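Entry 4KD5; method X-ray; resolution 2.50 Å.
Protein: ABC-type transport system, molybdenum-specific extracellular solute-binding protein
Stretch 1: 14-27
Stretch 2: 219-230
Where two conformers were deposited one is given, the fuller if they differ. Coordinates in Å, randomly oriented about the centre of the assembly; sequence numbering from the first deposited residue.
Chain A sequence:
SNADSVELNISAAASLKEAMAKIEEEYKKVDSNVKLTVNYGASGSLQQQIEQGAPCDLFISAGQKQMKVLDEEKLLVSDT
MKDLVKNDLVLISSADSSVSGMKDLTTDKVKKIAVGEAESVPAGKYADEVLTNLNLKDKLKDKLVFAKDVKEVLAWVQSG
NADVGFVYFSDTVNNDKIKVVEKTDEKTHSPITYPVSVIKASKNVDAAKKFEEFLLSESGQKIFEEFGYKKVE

Stretch 1, residues 14-27: ASLKEAMAKIEEEY
Stretch 2 219-230: SGQKIFEEFGYK

Helix 17-27 packs against helix 219-226, and the flanking residues Ser15 and Leu16 of the first stretch and Phe227 and Tyr229 of the second extend the contact. The helices run roughly antiparallel, their N-to-C directions 144° apart and their axes 9.0 Å apart at closest approach; the stretches bury 609 Å² in all. In register, Ala19 CA lies nearest Phe224 CA (5.8 Å) and Ile23 CA nearest Ile223 CA (7.0 Å). Leu16, Ala19, Met20, Ile23, Ile223, Phe224 and Tyr229 are buried, and their largely apolar surfaces suit the place.

Ile223 (chi1 m, chi2 t) points toward the first helix as a knob among Ala19, Lys22, Ile23 and Glu26. Its extended arm brings CD1 to 3.6 Å from Glu26 CG, while its CG2 lies 3.6 Å from Ile23 CD1. Ile23 starts sideways, but chi1 and chi2 both m carry CD1 inward, also 3.9 Å from Phe224 CE2. Phe224 (chi1 m, chi2 -70°) likewise turns its ring in from a sideways CB: Ala19 CB lies 3.7 Å from Phe224 CD1 and 3.9 Å from Phe227 CD2, and selenomethionine Met20, m at all three chi angles, curls back to place SE at the Phe224 ring edge, 4.0 Å from CZ.

Beyond helix 219-226, Phe227 (m, chi2 -92°) lays a ring face against the first helix backbone, with Ala19 CA 3.7 Å from the ring centroid in a CH-pi contact and Glu18 O 3.1 Å from Phe227 CE1. Gly228, at phi/psi 92/-3, allows the turn that leads to Tyr229, whose N donates to Phe224 O (3.0 Å). Tyr229 (m, chi2 -84°) receives Leu16 CD1 (chi1, chi2 both m) over one face, 3.6 Å from Tyr229 CZ, and its OH donates a weak hydrogen bond to Ser15 O (2.9 Å).

Lys22 (t, p, 148°, p) keeps its aliphatic CB 3.8 Å from Phe227 CE2, while its NZ makes long salt bridges to Glu226 OE2 (3.8 Å; Glu226 m, t) and Glu26 OE2 (3.6 Å; Glu26 -147°, p).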

ATOM      1  N   ALA A  14       8.796 -25.427   6.717  1.00 61.09           N
ATOM      2  CA  ALA A  14       9.410 -26.205   5.638  1.00 61.18           C
ATOM      3  C   ALA A  14       8.474 -27.202   4.952  1.00 59.46           C
ATOM      4  O   ALA A  14       8.824 -27.780   3.921  1.00 68.24           O
ATOM      5  CB  ALA A  14      10.650 -26.917   6.149  1.00 63.52           C
ATOM      6  N   SER A  15       7.285 -27.387   5.515  0.53 58.31           N
ATOM      7  CA  SER A  15       6.294 -28.285   4.944  0.53 59.44           C
ATOM      8  C   SER A  15       5.569 -27.642   3.765  0.53 57.95           C
ATOM      9  O   SER A  15       5.005 -28.339   2.923  0.53 57.42           O
ATOM     10  CB  SER A  15       5.289 -28.691   6.021  0.53 62.23           C
ATOM     11  OG  SER A  15       5.920 -28.810   7.285  0.53 64.70           O
ATOM     12  N   LEU A  16       5.594 -26.313   3.709  0.53 54.59           N
ATOM     13  CA  LEU A  16       4.887 -25.566   2.668  0.53 55.55           C
ATOM     14  C   LEU A  16       5.687 -25.403   1.379  0.53 57.51           C
ATOM     15  O   LEU A  16       5.182 -24.844   0.409  0.53 58.23           O
ATOM     16  CB  LEU A  16       4.488 -24.175   3.177  0.53 56.23           C
ATOM     17  CG  LEU A  16       3.350 -23.984   4.186  0.53 56.40           C
ATOM     18  CD1 LEU A  16       2.096 -24.702   3.732  0.53 57.94           C
ATOM     19  CD2 LEU A  16       3.745 -24.437   5.577  0.53 58.48           C
ATOM     20  N   LYS A  17       6.929 -25.883   1.372  1.00 58.27           N
ATOM     21  CA  LYS A  17       7.853 -25.633   0.250  1.00 64.33           C
ATOM     22  C   LYS A  17       7.300 -25.907  -1.148  1.00 65.46           C
ATOM     23  O   LYS A  17       7.500 -25.113  -2.071  1.00 60.06           O
ATOM     24  CB  LYS A  17       9.185 -26.379   0.443  1.00 68.49           C
ATOM     25  CG  LYS A  17      10.080 -26.385  -0.797  1.00 70.11           C
ATOM     26  CD  LYS A  17      11.453 -27.014  -0.541  1.00 71.17           C
ATOM     27  CE  LYS A  17      12.490 -25.967  -0.152  1.00 73.24           C
ATOM     28  NZ  LYS A  17      13.866 -26.531  -0.029  1.00 79.30           N
ATOM     29  N   GLU A  18       6.594 -27.023  -1.298  0.55 65.49           N
ATOM     30  CA  GLU A  18       6.063 -27.405  -2.602  0.55 66.99           C
ATOM     31  C   GLU A  18       4.931 -26.484  -3.048  0.55 65.82           C
ATOM     32  O   GLU A  18       4.788 -26.198  -4.234  0.55 71.61           O
ATOM     33  CB  GLU A  18       5.611 -28.869  -2.603  0.55 69.79           C
ATOM     34  CG  GLU A  18       6.684 -29.854  -2.152  0.55 71.32           C
ATOM     35  CD  GLU A  18       6.703 -30.058  -0.648  0.55 66.78           C
ATOM     36  OE1 GLU A  18       5.715 -30.596  -0.108  0.55 67.81           O
ATOM     37  OE2 GLU A  18       7.703 -29.675  -0.006  0.55 62.91           O
ATOM     38  N   ALA A  19       4.138 -26.006  -2.096  1.00 53.83           N
ATOM     39  CA  ALA A  19       3.030 -25.110  -2.417  1.00 47.31           C
ATOM     40  C   ALA A  19       3.518 -23.701  -2.749  1.00 51.14           C
ATOM     41  O   ALA A  19       2.988 -23.044  -3.647  1.00 46.26           O
ATOM     42  CB  ALA A  19       2.032 -25.064  -1.278  1.00 44.64           C
HETATM   43  N   MSE A  20       4.532 -23.246  -2.017  1.00 54.29           N
HETATM   44  CA  MSE A  20       5.049 -21.885  -2.154  1.00 58.88           C
HETATM   45  C   MSE A  20       5.732 -21.644  -3.494  1.00 66.28           C
HETATM   46  O   MSE A  20       5.855 -20.504  -3.940  1.00 68.55           O
HETATM   47  CB  MSE A  20       6.018 -21.560  -1.017  1.00 59.62           C
HETATM   48  CG  MSE A  20       5.383 -21.514   0.360  1.00 56.80           C
HETATM   49 SE   MSE A  20       3.801 -20.397   0.452  0.62 59.18          SE
HETATM   50  CE  MSE A  20       4.641 -18.687   0.127  1.00 38.55           C
ATOM     51  N   ALA A  21       6.180 -22.718  -4.133  1.00 62.30           N
ATOM     52  CA  ALA A  21       6.789 -22.615  -5.455  1.00 61.76           C
ATOM     53  C   ALA A  21       5.753 -22.274  -6.525  1.00 60.38           C
ATOM     54  O   ALA A  21       6.023 -21.485  -7.431  1.00 58.62           O
ATOM     55  CB  ALA A  21       7.515 -23.899  -5.800  1.00 58.60           C
ATOM     56  N   LYS A  22       4.571 -22.874  -6.427  1.00 52.44           N
ATOM     57  CA  LYS A  22       3.479 -22.557  -7.343  1.00 49.54           C
ATOM     58  C   LYS A  22       2.904 -21.182  -7.002  1.00 56.19           C
ATOM     59  O   LYS A  22       2.409 -20.477  -7.878  1.00 57.85           O
ATOM     60  CB  LYS A  22       2.393 -23.633  -7.271  1.00 48.01           C
ATOM     61  CG  LYS A  22       1.250 -23.464  -8.261  1.00 61.10           C
ATOM     62  CD  LYS A  22       1.684 -23.796  -9.682  1.00 73.48           C
ATOM     63  CE  LYS A  22       0.538 -24.388 -10.498  1.00 81.31           C
ATOM     64  NZ  LYS A  22      -0.640 -23.485 -10.614  1.00 85.09           N
ATOM     65  N   ILE A  23       2.979 -20.807  -5.727  1.00 51.31           N
ATOM     66  CA  ILE A  23       2.574 -19.471  -5.288  1.00 56.79           C
ATOM     67  C   ILE A  23       3.457 -18.382  -5.921  1.00 55.69           C
ATOM     68  O   ILE A  23       2.966 -17.322  -6.325  1.00 48.78           O
ATOM     69  CB  ILE A  23       2.607 -19.346  -3.743  1.00 49.43           C
ATOM     70  CG1 ILE A  23       1.482 -20.164  -3.097  1.00 42.61           C
ATOM     71  CG2 ILE A  23       2.521 -17.891  -3.313  1.00 43.66           C
ATOM     72  CD1 ILE A  23       0.087 -19.651  -3.400  1.00 38.19           C
ATOM     73  N   GLU A  24       4.757 -18.651  -6.015  1.00 58.37           N
ATOM     74  CA  GLU A  24       5.703 -17.698  -6.589  1.00 57.16           C
ATOM     75  C   GLU A  24       5.468 -17.452  -8.079  1.00 57.19           C
ATOM     76  O   GLU A  24       5.364 -16.307  -8.513  1.00 47.37           O
ATOM     77  CB  GLU A  24       7.146 -18.162  -6.348  1.00 55.21           C
ATOM     78  CG  GLU A  24       7.782 -17.632  -5.076  1.00 63.92           C
ATOM     79  CD  GLU A  24       9.076 -18.346  -4.720  1.00 75.28           C
ATOM     80  OE1 GLU A  24      10.140 -17.692  -4.721  1.00 80.03           O
ATOM     81  OE2 GLU A  24       9.025 -19.560  -4.430  1.00 72.75           O
ATOM     82  N   GLU A  25       5.384 -18.529  -8.855  1.00 58.82           N
ATOM     83  CA  GLU A  25       5.180 -18.419 -10.300  1.00 67.19           C
ATOM     84  C   GLU A  25       3.818 -17.822 -10.646  1.00 69.50           C
ATOM     85  O   GLU A  25       3.657 -17.189 -11.688  1.00 77.05           O
ATOM     86  CB  GLU A  25       5.369 -19.779 -10.990  1.00 69.68           C
ATOM     87  CG  GLU A  25       4.076 -20.557 -11.261  1.00 78.59           C
ATOM     88  CD  GLU A  25       3.746 -20.637 -12.742  1.00 90.05           C
ATOM     89  OE1 GLU A  25       2.937 -21.508 -13.133  1.00 92.25           O
ATOM     90  OE2 GLU A  25       4.290 -19.823 -13.516  1.00 96.36           O
ATOM     91  N   GLU A  26       2.844 -18.011  -9.761  1.00 58.28           N
ATOM     92  CA  GLU A  26       1.487 -17.541 -10.012  1.00 56.96           C
ATOM     93  C   GLU A  26       1.300 -16.085  -9.607  1.00 49.39           C
ATOM     94  O   GLU A  26       0.509 -15.365 -10.211  1.00 57.49           O
ATOM     95  CB  GLU A  26       0.480 -18.432  -9.280  1.00 61.59           C
ATOM     96  CG  GLU A  26      -0.849 -18.614  -9.991  1.00 78.62           C
ATOM     97  CD  GLU A  26      -0.772 -19.604 -11.138  1.00 88.29           C
ATOM     98  OE1 GLU A  26      -1.827 -19.899 -11.738  1.00 95.61           O
ATOM     99  OE2 GLU A  26       0.338 -20.088 -11.442  1.00 90.10           O
ATOM    100  N   TYR A  27       2.026 -15.652  -8.580  1.00 43.05           N
ATOM    101  CA  TYR A  27       1.963 -14.259  -8.149  1.00 46.69           C
ATOM    102  C   TYR A  27       2.720 -13.383  -9.129  1.00 49.87           C
ATOM    103  O   TYR A  27       2.376 -12.220  -9.334  1.00 46.87           O
ATOM    104  CB  TYR A  27       2.541 -14.085  -6.746  1.00 45.85           C
ATOM    105  CG  TYR A  27       2.211 -12.744  -6.139  1.00 44.08           C
ATOM    106  CD1 TYR A  27       0.904 -12.421  -5.817  1.00 36.60           C
ATOM    107  CD2 TYR A  27       3.200 -11.804  -5.887  1.00 43.16           C
ATOM    108  CE1 TYR A  27       0.584 -11.204  -5.266  1.00 40.47           C
ATOM    109  CE2 TYR A  27       2.890 -10.576  -5.331  1.00 37.27           C
ATOM    110  CZ  TYR A  27       1.577 -10.289  -5.023  1.00 43.42           C
ATOM    111  OH  TYR A  27       1.239  -9.083  -4.467  1.00 42.20           O
ATOM    112  N   SER A 219      -7.979 -17.899  -5.864  1.00 67.17           N
ATOM    113  CA  SER A 219      -6.944 -18.516  -6.693  1.00 72.95           C
ATOM    114  C   SER A 219      -5.769 -19.029  -5.857  1.00 69.82           C
ATOM    115  O   SER A 219      -5.218 -20.092  -6.143  1.00 71.08           O
ATOM    116  CB  SER A 219      -6.444 -17.537  -7.759  1.00 78.13           C
ATOM    117  OG  SER A 219      -5.548 -16.592  -7.201  1.00 83.52           O
ATOM    118  N   GLY A 220      -5.390 -18.275  -4.828  1.00 60.71           N
ATOM    119  CA  GLY A 220      -4.299 -18.672  -3.951  1.00 55.60           C
ATOM    120  C   GLY A 220      -4.677 -19.862  -3.087  1.00 55.62           C
ATOM    121  O   GLY A 220      -3.879 -20.784  -2.903  1.00 49.56           O
ATOM    122  N   GLN A 221      -5.898 -19.838  -2.555  1.00 52.79           N
ATOM    123  CA  GLN A 221      -6.427 -20.960  -1.790  1.00 54.30           C
ATOM    124  C   GLN A 221      -6.470 -22.232  -2.630  1.00 54.86           C
ATOM    125  O   GLN A 221      -6.101 -23.307  -2.153  1.00 52.90           O
ATOM    126  CB  GLN A 221      -7.821 -20.624  -1.253  1.00 53.86           C
ATOM    127  CG  GLN A 221      -7.826 -19.613  -0.121  1.00 56.12           C
ATOM    128  CD  GLN A 221      -7.242 -20.166   1.161  1.00 52.70           C
ATOM    129  OE1 GLN A 221      -7.911 -20.890   1.898  1.00 57.91           O
ATOM    130  NE2 GLN A 221      -5.983 -19.835   1.432  1.00 49.61           N
ATOM    131  N   LYS A 222      -6.914 -22.107  -3.878  1.00 49.62           N
ATOM    132  CA  LYS A 222      -6.959 -23.246  -4.795  1.00 59.90           C
ATOM    133  C   LYS A 222      -5.575 -23.810  -5.108  1.00 65.02           C
ATOM    134  O   LYS A 222      -5.445 -24.979  -5.465  1.00 74.18           O
ATOM    135  CB  LYS A 222      -7.686 -22.880  -6.097  1.00 53.86           C
ATOM    136  CG  LYS A 222      -9.197 -22.755  -5.964  1.00 55.69           C
ATOM    137  CD  LYS A 222      -9.863 -22.634  -7.331  1.00 75.58           C
ATOM    138  CE  LYS A 222     -11.354 -22.347  -7.208  1.00 82.15           C
ATOM    139  NZ  LYS A 222     -12.019 -22.265  -8.545  1.00 90.96           N
ATOM    140  N   ILE A 223      -4.549 -22.975  -4.986  1.00 56.75           N
ATOM    141  CA  ILE A 223      -3.172 -23.424  -5.174  1.00 59.59           C
ATOM    142  C   ILE A 223      -2.744 -24.319  -4.011  1.00 56.71           C
ATOM    143  O   ILE A 223      -2.154 -25.380  -4.217  1.00 51.48           O
ATOM    144  CB  ILE A 223      -2.199 -22.234  -5.334  1.00 57.11           C
ATOM    145  CG1 ILE A 223      -2.351 -21.612  -6.723  1.00 55.58           C
ATOM    146  CG2 ILE A 223      -0.759 -22.672  -5.134  1.00 54.23           C
ATOM    147  CD1 ILE A 223      -1.416 -20.453  -6.966  1.00 49.82           C
ATOM    148  N   PHE A 224      -3.060 -23.896  -2.792  1.00 43.06           N
ATOM    149  CA  PHE A 224      -2.746 -24.686  -1.611  1.00 48.65           C
ATOM    150  C   PHE A 224      -3.523 -26.004  -1.595  1.00 51.15           C
ATOM    151  O   PHE A 224      -3.072 -26.981  -1.004  1.00 60.78           O
ATOM    152  CB  PHE A 224      -3.030 -23.885  -0.334  1.00 46.63           C
ATOM    153  CG  PHE A 224      -2.021 -22.807  -0.050  1.00 51.97           C
ATOM    154  CD1 PHE A 224      -0.729 -23.130   0.333  1.00 49.08           C
ATOM    155  CD2 PHE A 224      -2.373 -21.470  -0.141  1.00 56.32           C
ATOM    156  CE1 PHE A 224       0.200 -22.135   0.603  1.00 44.80           C
ATOM    157  CE2 PHE A 224      -1.450 -20.474   0.131  1.00 53.51           C
ATOM    158  CZ  PHE A 224      -0.161 -20.811   0.504  1.00 42.42           C
ATOM    159  N   GLU A 225      -4.680 -26.028  -2.252  1.00 49.82           N
ATOM    160  CA  GLU A 225      -5.504 -27.237  -2.324  1.00 53.95           C
ATOM    161  C   GLU A 225      -4.991 -28.255  -3.350  1.00 57.77           C
ATOM    162  O   GLU A 225      -5.348 -29.433  -3.301  1.00 70.63           O
ATOM    163  CB  GLU A 225      -6.979 -26.873  -2.560  1.00 53.21           C
ATOM    164  CG  GLU A 225      -7.615 -26.129  -1.388  1.00 66.72           C
ATOM    165  CD  GLU A 225      -8.908 -25.421  -1.755  1.00 84.44           C
ATOM    166  OE1 GLU A 225      -9.419 -25.648  -2.871  1.00 95.54           O
ATOM    167  OE2 GLU A 225      -9.411 -24.631  -0.925  1.00 84.68           O
ATOM    168  N   GLU A 226      -4.151 -27.798  -4.273  1.00 52.39           N
ATOM    169  CA  GLU A 226      -3.461 -28.699  -5.191  1.00 59.20           C
ATOM    170  C   GLU A 226      -2.453 -29.539  -4.420  1.00 57.13           C
ATOM    171  O   GLU A 226      -2.086 -30.632  -4.836  1.00 59.94           O
ATOM    172  CB  GLU A 226      -2.724 -27.905  -6.278  1.00 62.38           C
ATOM    173  CG  GLU A 226      -3.610 -27.076  -7.193  1.00 69.48           C
ATOM    174  CD  GLU A 226      -2.807 -26.171  -8.114  1.00 78.29           C
ATOM    175  OE1 GLU A 226      -1.566 -26.304  -8.149  1.00 78.28           O
ATOM    176  OE2 GLU A 226      -3.413 -25.322  -8.802  1.00 84.49           O
ATOM    177  N   PHE A 227      -2.005 -29.008  -3.290  1.00 47.95           N
ATOM    178  CA  PHE A 227      -0.940 -29.643  -2.530  1.00 54.53           C
ATOM    179  C   PHE A 227      -1.456 -30.315  -1.259  1.00 52.52           C
ATOM    180  O   PHE A 227      -0.679 -30.642  -0.358  1.00 46.50           O
ATOM    181  CB  PHE A 227       0.176 -28.629  -2.236  1.00 58.08           C
ATOM    182  CG  PHE A 227       0.909 -28.165  -3.469  1.00 62.95           C
ATOM    183  CD1 PHE A 227       2.055 -28.820  -3.894  1.00 61.56           C
ATOM    184  CD2 PHE A 227       0.442 -27.091  -4.215  1.00 62.42           C
ATOM    185  CE1 PHE A 227       2.729 -28.407  -5.034  1.00 63.08           C
ATOM    186  CE2 PHE A 227       1.111 -26.673  -5.357  1.00 58.16           C
ATOM    187  CZ  PHE A 227       2.256 -27.331  -5.766  1.00 57.95           C
ATOM    188  N   GLY A 228      -2.767 -30.532  -1.203  1.00 50.78           N
ATOM    189  CA  GLY A 228      -3.371 -31.302  -0.130  1.00 54.50           C
ATOM    190  C   GLY A 228      -3.843 -30.482   1.054  1.00 49.35           C
ATOM    191  O   GLY A 228      -4.422 -31.020   2.002  1.00 57.56           O
ATOM    192  N   TYR A 229      -3.597 -29.180   1.011  1.00 45.25           N
ATOM    193  CA  TYR A 229      -4.071 -28.306   2.073  1.00 43.63           C
ATOM    194  C   TYR A 229      -5.542 -27.973   1.876  1.00 49.05           C
ATOM    195  O   TYR A 229      -6.128 -28.303   0.841  1.00 46.24           O
ATOM    196  CB  TYR A 229      -3.204 -27.051   2.159  1.00 39.80           C
ATOM    197  CG  TYR A 229      -1.784 -27.382   2.518  1.00 40.07           C
ATOM    198  CD1 TYR A 229      -1.411 -27.560   3.840  1.00 42.13           C
ATOM    199  CD2 TYR A 229      -0.821 -27.545   1.537  1.00 39.38           C
ATOM    200  CE1 TYR A 229      -0.115 -27.879   4.177  1.00 44.96           C
ATOM    201  CE2 TYR A 229       0.480 -27.862   1.865  1.00 47.14           C
ATOM    202  CZ  TYR A 229       0.823 -28.027   3.185  1.00 49.02           C
ATOM    203  OH  TYR A 229       2.115 -28.342   3.514  1.00 53.68           O
ATOM    204  N   LYS A 230      -6.138 -27.331   2.873  1.00 51.01           N
ATOM    205  CA  LYS A 230      -7.575 -27.103   2.859  1.00 56.16           C
ATOM    206  C   LYS A 230      -7.917 -25.689   3.310  1.00 54.79           C
ATOM    207  O   LYS A 230      -7.196 -25.094   4.116  1.00 45.41           O
ATOM    208  CB  LYS A 230      -8.273 -28.137   3.748  1.00 67.47           C
ATOM    209  CG  LYS A 230      -9.686 -28.473   3.325  1.00 79.89           C
ATOM    210  CD  LYS A 230     -10.692 -27.750   4.197  1.00 92.94           C
ATOM    211  CE  LYS A 230     -12.073 -27.739   3.562  1.00102.10           C
ATOM    212  NZ  LYS A 230     -13.067 -27.039   4.428  1.00104.14           N
TER